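Local coordinates for heme-binding protein A (Haemophilus parasuis 29755, PDB 3TPA), which probably binds glutathione as a family 5 solute-binding protein, despite its heme-binding name, at residues A[33-45]-A[184-196]. The protein carries 1 engineered substitution. Residues are numbered along the deposited sequence; the frame is centred on the assembly and turned at random.
Sequences NASSQQVYNRLVE and QQPIGTGPFIFQT
The Tyr40 ring meets Pro186 and Ile187 obliquely, CE2 lying 3.8 Å from Pro186 CB and CE1 3.3 Å from Ile187 O; Val39 CG1 covers the outer part of one face, and Ser35 C lies in plane at the edge. Pro186 crosses the tyrosine at about a right angle, and a water joins Tyr40 OH to Ile187 N. The Phe194 ring takes Pro186 CD over one face. Phe192 runs alongside Gln38, whose OE1 approaches CD2 of the ring obliquely at 3.8 Å, ring and amide planes 60° apart; Gln38 NE2 bonds Asn33 O and Thr505 O. In this periplasmic-binding-protein-like fold, the loop before strand 192-194, an outermost strand of a mixed five-stranded sheet, and the strand's first residue lie against the short helix 36-39 and the turn after it. Phe192 N donates to Gln38 O (2.8 Å), and Gly190 N reaches Val39 O (2.9 Å) from well above the carbonyl plane. Gly188 CA adds a CA-H...O contact to Val39 O (3.4 Å), as does Val39 CA to Phe192 O. With chi1 at 59°, Thr189 OG1 turns to Asn41 and donates to a lone pair of OD1 at 2.8 Å, while Asn41 ND2 bonds Glu45 OE1, which Arg42 N meets from the opposite face.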
ATOM      1  N   ASN A  33      -2.048  11.214  -5.218  1.00 15.70           N
ATOM      2  CA  ASN A  33      -3.392  11.637  -5.568  1.00 16.60           C
ATOM      3  C   ASN A  33      -3.387  12.933  -6.393  1.00 21.24           C
ATOM      4  O   ASN A  33      -4.286  13.175  -7.201  1.00 20.60           O
ATOM      5  CB  ASN A  33      -4.227  11.831  -4.294  1.00 22.76           C
ATOM      6  CG  ASN A  33      -4.602  10.521  -3.656  1.00 27.61           C
ATOM      7  OD1 ASN A  33      -4.840   9.544  -4.355  1.00 20.18           O
ATOM      8  ND2 ASN A  33      -4.653  10.484  -2.325  1.00 16.12           N
ATOM      9  N   ALA A  34      -2.380  13.769  -6.161  1.00 18.33           N
ATOM     10  CA  ALA A  34      -2.228  15.042  -6.870  1.00 17.31           C
ATOM     11  C   ALA A  34      -1.444  14.921  -8.177  1.00 18.33           C
ATOM     12  O   ALA A  34      -1.418  15.857  -8.962  1.00 20.32           O
ATOM     13  CB  ALA A  34      -1.548  16.059  -5.965  1.00 20.23           C
ATOM     14  N   SER A  35      -0.776  13.788  -8.403  1.00 19.03           N
ATOM     15  CA  SER A  35       0.011  13.630  -9.631  1.00 19.62           C
ATOM     16  C   SER A  35      -0.342  12.376 -10.449  1.00 19.26           C
ATOM     17  O   SER A  35      -1.158  12.427 -11.362  1.00 21.29           O
ATOM     18  CB  SER A  35       1.507  13.660  -9.315  1.00 22.01           C
ATOM     19  OG  SER A  35       1.853  12.656  -8.376  1.00 21.55           O
ATOM     20  N   SER A  36       0.263  11.249 -10.107  1.00 15.81           N
ATOM     21  CA  SER A  36       0.092  10.019 -10.869  1.00 13.42           C
ATOM     22  C   SER A  36      -1.375   9.668 -11.086  1.00 17.55           C
ATOM     23  O   SER A  36      -1.742   9.132 -12.134  1.00 17.83           O
ATOM     24  CB  SER A  36       0.819   8.865 -10.170  1.00 17.20           C
ATOM     25  OG  SER A  36       0.643   8.971  -8.763  1.00 20.27           O
ATOM     26  N   GLN A  37      -2.213   9.964 -10.093  1.00 15.70           N
ATOM     27  CA  GLN A  37      -3.589   9.491 -10.113  1.00 17.18           C
ATOM     28  C   GLN A  37      -4.444  10.263 -11.098  1.00 18.82           C
ATOM     29  O   GLN A  37      -5.432   9.731 -11.581  1.00 16.22           O
ATOM     30  CB  GLN A  37      -4.225   9.498  -8.709  1.00 17.97           C
ATOM     31  CG  GLN A  37      -3.745   8.382  -7.774  1.00 14.45           C
ATOM     32  CD  GLN A  37      -4.275   6.997  -8.146  1.00 16.74           C
ATOM     33  OE1 GLN A  37      -5.474   6.799  -8.317  1.00 19.03           O
ATOM     34  NE2 GLN A  37      -3.375   6.033  -8.252  1.00 16.78           N
ATOM     35  N   GLN A  38      -4.070  11.505 -11.398  1.00 13.69           N
ATOM     36  CA  GLN A  38      -4.873  12.332 -12.309  1.00 13.01           C
ATOM     37  C   GLN A  38      -4.157  12.645 -13.626  1.00 20.18           C
ATOM     38  O   GLN A  38      -4.789  12.741 -14.681  1.00 21.16           O
ATOM     39  CB  GLN A  38      -5.226  13.676 -11.656  1.00 15.53           C
ATOM     40  CG  GLN A  38      -5.588  13.646 -10.166  1.00 15.93           C
ATOM     41  CD  GLN A  38      -6.695  12.659  -9.789  1.00 17.80           C
ATOM     42  OE1 GLN A  38      -7.565  12.315 -10.583  1.00 17.35           O
ATOM     43  NE2 GLN A  38      -6.655  12.207  -8.553  1.00 15.27           N
ATOM     44  N   VAL A  39      -2.844  12.841 -13.543  1.00 13.41           N
ATOM     45  CA  VAL A  39      -2.059  13.432 -14.630  1.00 14.90           C
ATOM     46  C   VAL A  39      -1.292  12.403 -15.499  1.00 21.81           C
ATOM     47  O   VAL A  39      -1.012  12.663 -16.668  1.00 25.44           O
ATOM     48  CB  VAL A  39      -1.065  14.458 -14.053  1.00 17.49           C
ATOM     49  CG1 VAL A  39      -0.207  15.086 -15.155  1.00 16.28           C
ATOM     50  CG2 VAL A  39      -1.827  15.541 -13.257  1.00 13.28           C
ATOM     51  N   TYR A  40      -0.967  11.243 -14.932  1.00 15.07           N
ATOM     52  CA  TYR A  40      -0.132  10.240 -15.613  1.00 17.84           C
ATOM     53  C   TYR A  40      -0.865   8.918 -15.873  1.00 22.11           C
ATOM     54  O   TYR A  40      -1.976   8.715 -15.387  1.00 17.46           O
ATOM     55  CB  TYR A  40       1.104   9.942 -14.759  1.00 15.62           C
ATOM     56  CG  TYR A  40       2.098  11.088 -14.650  1.00 17.52           C
ATOM     57  CD1 TYR A  40       3.060  11.276 -15.625  1.00 18.95           C
ATOM     58  CD2 TYR A  40       2.097  11.955 -13.559  1.00 18.27           C
ATOM     59  CE1 TYR A  40       3.985  12.296 -15.542  1.00 21.07           C
ATOM     60  CE2 TYR A  40       3.033  12.995 -13.465  1.00 13.75           C
ATOM     61  CZ  TYR A  40       3.976  13.153 -14.471  1.00 19.10           C
ATOM     62  OH  TYR A  40       4.925  14.162 -14.434  1.00 20.10           O
ATOM     63  N   ASN A  41      -0.218   8.031 -16.639  1.00 19.46           N
ATOM     64  CA  ASN A  41      -0.628   6.631 -16.799  1.00 15.91           C
ATOM     65  C   ASN A  41       0.541   5.725 -16.556  1.00 17.18           C
ATOM     66  O   ASN A  41       1.680   6.183 -16.549  1.00 17.12           O
ATOM     67  CB  ASN A  41      -1.141   6.354 -18.210  1.00 11.32           C
ATOM     68  CG  ASN A  41      -2.511   6.942 -18.450  1.00 21.32           C
ATOM     69  OD1 ASN A  41      -2.689   7.838 -19.274  1.00 20.32           O
ATOM     70  ND2 ASN A  41      -3.490   6.448 -17.709  1.00 16.40           N
ATOM     71  N   ARG A  42       0.254   4.436 -16.368  1.00 18.76           N
ATOM     72  CA  ARG A  42       1.279   3.403 -16.253  1.00 13.69           C
ATOM     73  C   ARG A  42       1.129   2.431 -17.411  1.00 14.81           C
ATOM     74  O   ARG A  42       0.143   2.479 -18.127  1.00 14.25           O
ATOM     75  CB  ARG A  42       1.117   2.636 -14.931  1.00 13.68           C
ATOM     76  CG  ARG A  42       1.741   3.303 -13.698  1.00 21.35           C
ATOM     77  CD  ARG A  42       1.177   4.690 -13.386  1.00 13.57           C
ATOM     78  NE  ARG A  42      -0.262   4.651 -13.159  1.00 14.15           N
ATOM     79  CZ  ARG A  42      -1.021   5.733 -13.077  1.00 21.19           C
ATOM     80  NH1 ARG A  42      -0.462   6.922 -13.194  1.00 15.07           N
ATOM     81  NH2 ARG A  42      -2.329   5.630 -12.880  1.00 18.35           N
ATOM     82  N   LEU A  43       2.108   1.541 -17.588  1.00 15.51           N
ATOM     83  CA  LEU A  43       2.074   0.542 -18.657  1.00 14.06           C
ATOM     84  C   LEU A  43       0.794  -0.289 -18.573  1.00 14.66           C
ATOM     85  O   LEU A  43       0.060  -0.416 -19.560  1.00 16.77           O
ATOM     86  CB  LEU A  43       3.318  -0.353 -18.615  1.00 16.35           C
ATOM     87  CG  LEU A  43       4.591   0.263 -19.217  1.00 18.29           C
ATOM     88  CD1 LEU A  43       5.807  -0.595 -18.922  1.00 17.14           C
ATOM     89  CD2 LEU A  43       4.419   0.455 -20.733  1.00 17.47           C
ATOM     90  N   VAL A  44       0.528  -0.834 -17.389  1.00 11.07           N
ATOM     91  CA  VAL A  44      -0.760  -1.463 -17.077  1.00 12.95           C
ATOM     92  C   VAL A  44      -1.332  -0.800 -15.823  1.00 15.99           C
ATOM     93  O   VAL A  44      -0.580  -0.257 -15.011  1.00 18.38           O
ATOM     94  CB  VAL A  44      -0.622  -2.988 -16.864  1.00 15.02           C
ATOM     95  CG1 VAL A  44       0.060  -3.635 -18.067  1.00 18.02           C
ATOM     96  CG2 VAL A  44       0.168  -3.291 -15.568  1.00  8.54           C
ATOM     97  N   GLU A  45      -2.656  -0.821 -15.666  1.00 13.41           N
ATOM     98  CA  GLU A  45      -3.309  -0.113 -14.565  1.00 17.11           C
ATOM     99  C   GLU A  45      -4.164  -1.083 -13.763  1.00 17.68           C
ATOM    100  O   GLU A  45      -4.668  -2.045 -14.316  1.00 15.02           O
ATOM    101  CB  GLU A  45      -4.239   0.969 -15.121  1.00 22.19           C
ATOM    102  CG  GLU A  45      -3.627   1.854 -16.196  1.00 26.09           C
ATOM    103  CD  GLU A  45      -2.830   2.987 -15.614  1.00 27.80           C
ATOM    104  OE1 GLU A  45      -2.569   3.972 -16.339  1.00 19.19           O
ATOM    105  OE2 GLU A  45      -2.470   2.894 -14.423  1.00 30.11           O
ATOM    106  N   GLN A 184       8.123  19.533 -11.195  1.00 32.50           N
ATOM    107  CA  GLN A 184       7.286  20.569 -10.594  1.00 28.62           C
ATOM    108  C   GLN A 184       6.089  20.948 -11.438  1.00 27.03           C
ATOM    109  O   GLN A 184       5.085  21.411 -10.909  1.00 26.62           O
ATOM    110  CB  GLN A 184       8.114  21.823 -10.300  1.00 30.76           C
ATOM    111  CG  GLN A 184       9.211  21.591  -9.276  1.00 32.85           C
ATOM    112  CD  GLN A 184      10.219  22.714  -9.260  1.00 38.96           C
ATOM    113  OE1 GLN A 184      10.050  23.719  -9.946  1.00 45.92           O
ATOM    114  NE2 GLN A 184      11.277  22.549  -8.482  1.00 32.00           N
ATOM    115  N   GLN A 185       6.201  20.763 -12.750  1.00 23.45           N
ATOM    116  CA  GLN A 185       5.114  21.091 -13.668  1.00 24.14           C
ATOM    117  C   GLN A 185       4.817  19.854 -14.496  1.00 23.08           C
ATOM    118  O   GLN A 185       5.283  19.723 -15.630  1.00 20.17           O
ATOM    119  CB  GLN A 185       5.507  22.258 -14.577  1.00 23.69           C
ATOM    120  CG  GLN A 185       6.193  23.386 -13.841  1.00 33.27           C
ATOM    121  CD  GLN A 185       5.226  24.223 -13.041  1.00 44.36           C
ATOM    122  OE1 GLN A 185       4.025  24.241 -13.323  1.00 46.74           O
ATOM    123  NE2 GLN A 185       5.741  24.927 -12.036  1.00 50.00           N
ATOM    124  N   PRO A 186       4.043  18.930 -13.920  1.00 24.51           N
ATOM    125  CA  PRO A 186       3.892  17.597 -14.518  1.00 21.37           C
ATOM    126  C   PRO A 186       3.152  17.598 -15.849  1.00 24.75           C
ATOM    127  O   PRO A 186       2.170  18.317 -16.029  1.00 28.89           O
ATOM    128  CB  PRO A 186       3.107  16.814 -13.449  1.00 22.50           C
ATOM    129  CG  PRO A 186       2.422  17.886 -12.616  1.00 24.31           C
ATOM    130  CD  PRO A 186       3.374  19.043 -12.613  1.00 22.95           C
ATOM    131  N   ILE A 187       3.653  16.786 -16.777  1.00 18.99           N
ATOM    132  CA  ILE A 187       3.063  16.595 -18.100  1.00 13.41           C
ATOM    133  C   ILE A 187       2.926  15.095 -18.254  1.00 18.97           C
ATOM    134  O   ILE A 187       3.902  14.366 -18.115  1.00 20.05           O
ATOM    135  CB  ILE A 187       4.001  17.115 -19.215  1.00 19.49           C
ATOM    136  CG1 ILE A 187       3.913  18.640 -19.345  1.00 20.54           C
ATOM    137  CG2 ILE A 187       3.714  16.429 -20.558  1.00 16.67           C
ATOM    138  CD1 ILE A 187       2.560  19.138 -19.827  1.00 18.17           C
ATOM    139  N   GLY A 188       1.723  14.618 -18.540  1.00 18.20           N
ATOM    140  CA  GLY A 188       1.555  13.200 -18.760  1.00 13.78           C
ATOM    141  C   GLY A 188       0.557  12.881 -19.835  1.00 20.11           C
ATOM    142  O   GLY A 188       0.197  13.731 -20.644  1.00 21.99           O
ATOM    143  N   THR A 189       0.115  11.634 -19.853  1.00 18.18           N
ATOM    144  CA  THR A 189      -0.870  11.211 -20.832  1.00 20.27           C
ATOM    145  C   THR A 189      -2.243  11.083 -20.181  1.00 19.45           C
ATOM    146  O   THR A 189      -3.204  10.709 -20.843  1.00 17.25           O
ATOM    147  CB  THR A 189      -0.487   9.849 -21.460  1.00 20.84           C
ATOM    148  OG1 THR A 189      -0.392   8.852 -20.430  1.00 18.30           O
ATOM    149  CG2 THR A 189       0.850   9.949 -22.189  1.00 15.53           C
ATOM    150  N   GLY A 190      -2.314  11.401 -18.886  1.00 14.41           N
ATOM    151  CA  GLY A 190      -3.470  11.090 -18.065  1.00 11.09           C
ATOM    152  C   GLY A 190      -4.739  11.880 -18.331  1.00 19.14           C
ATOM    153  O   GLY A 190      -4.764  12.787 -19.157  1.00 19.86           O
ATOM    154  N   PRO A 191      -5.816  11.526 -17.615  1.00 22.74           N
ATOM    155  CA  PRO A 191      -7.166  12.083 -17.807  1.00 21.22           C
ATOM    156  C   PRO A 191      -7.323  13.537 -17.381  1.00 25.17           C
ATOM    157  O   PRO A 191      -8.292  14.162 -17.806  1.00 21.39           O
ATOM    158  CB  PRO A 191      -8.051  11.167 -16.943  1.00 21.44           C
ATOM    159  CG  PRO A 191      -7.112  10.583 -15.920  1.00 20.31           C
ATOM    160  CD  PRO A 191      -5.804  10.415 -16.644  1.00 20.27           C
ATOM    161  N   PHE A 192      -6.409  14.066 -16.569  1.00 17.32           N
ATOM    162  CA  PHE A 192      -6.469  15.468 -16.169  1.00 17.30           C
ATOM    163  C   PHE A 192      -5.148  16.180 -16.415  1.00 26.07           C
ATOM    164  O   PHE A 192      -4.075  15.577 -16.336  1.00 21.05           O
ATOM    165  CB  PHE A 192      -6.893  15.615 -14.700  1.00 16.05           C
ATOM    166  CG  PHE A 192      -8.285  15.106 -14.423  1.00 16.38           C
ATOM    167  CD1 PHE A 192      -9.388  15.917 -14.640  1.00 23.78           C
ATOM    168  CD2 PHE A 192      -8.488  13.819 -13.962  1.00 23.36           C
ATOM    169  CE1 PHE A 192     -10.667  15.459 -14.396  1.00 22.96           C
ATOM    170  CE2 PHE A 192      -9.767  13.346 -13.721  1.00 24.19           C
ATOM    171  CZ  PHE A 192     -10.862  14.179 -13.941  1.00 23.22           C
ATOM    172  N   ILE A 193      -5.253  17.469 -16.727  1.00 22.26           N
ATOM    173  CA  ILE A 193      -4.113  18.340 -16.991  1.00 25.08           C
ATOM    174  C   ILE A 193      -3.869  19.287 -15.820  1.00 24.97           C
ATOM    175  O   ILE A 193      -4.783  19.986 -15.369  1.00 28.23           O
ATOM    176  CB  ILE A 193      -4.384  19.192 -18.233  1.00 30.52           C
ATOM    177  CG1 ILE A 193      -4.513  18.294 -19.474  1.00 32.14           C
ATOM    178  CG2 ILE A 193      -3.287  20.248 -18.406  1.00 25.94           C
ATOM    179  CD1 ILE A 193      -5.168  18.980 -20.661  1.00 37.56           C
ATOM    180  N   PHE A 194      -2.645  19.306 -15.319  1.00 18.75           N
ATOM    181  CA  PHE A 194      -2.264  20.228 -14.252  1.00 19.23           C
ATOM    182  C   PHE A 194      -2.288  21.672 -14.772  1.00 29.30           C
ATOM    183  O   PHE A 194      -1.525  22.032 -15.673  1.00 27.53           O
ATOM    184  CB  PHE A 194      -0.870  19.840 -13.741  1.00 23.75           C
ATOM    185  CG  PHE A 194      -0.275  20.793 -12.732  1.00 22.42           C
ATOM    186  CD1 PHE A 194      -0.622  20.725 -11.394  1.00 28.31           C
ATOM    187  CD2 PHE A 194       0.673  21.728 -13.125  1.00 24.61           C
ATOM    188  CE1 PHE A 194      -0.054  21.592 -10.465  1.00 28.89           C
ATOM    189  CE2 PHE A 194       1.245  22.593 -12.207  1.00 25.57           C
ATOM    190  CZ  PHE A 194       0.884  22.529 -10.877  1.00 28.82           C
ATOM    191  N   GLN A 195      -3.157  22.496 -14.194  1.00 25.31           N
ATOM    192  CA  GLN A 195      -3.236  23.902 -14.573  1.00 30.31           C
ATOM    193  C   GLN A 195      -1.965  24.636 -14.155  1.00 33.86           C
ATOM    194  O   GLN A 195      -1.609  24.652 -12.978  1.00 44.48           O
ATOM    195  CB  GLN A 195      -4.460  24.562 -13.934  1.00 20.00           C
ATOM    196  CG  GLN A 195      -5.102  25.639 -14.792  1.00 20.00           C
ATOM    197  CD  GLN A 195      -6.290  26.292 -14.114  1.00 20.00           C
ATOM    198  OE1 GLN A 195      -7.426  26.172 -14.574  1.00 20.00           O
ATOM    199  NE2 GLN A 195      -6.035  26.989 -13.013  1.00 20.00           N
ATOM    200  N   THR A 196      -1.282  25.239 -15.125  1.00 40.19           N
ATOM    201  CA  THR A 196      -0.018  25.937 -14.848  1.00 50.75           C
ATOM    202  C   THR A 196      -0.212  27.191 -13.998  1.00 57.59           C
ATOM    203  O   THR A 196       0.670  27.573 -13.226  1.00 60.35           O
ATOM    204  CB  THR A 196       0.749  26.299 -16.145  1.00 65.60           C
ATOM    205  OG1 THR A 196       1.528  27.481 -15.926  1.00 67.99           O
ATOM    206  CG2 THR A 196      -0.214  26.550 -17.296  1.00 64.61           C
TER
HETATM  207  O   HOH W   1       6.361  15.721 -15.970  1.00 14.40           O
HETATM  208  O   HOH W   2       1.726   9.271 -18.366  1.00 13.80           O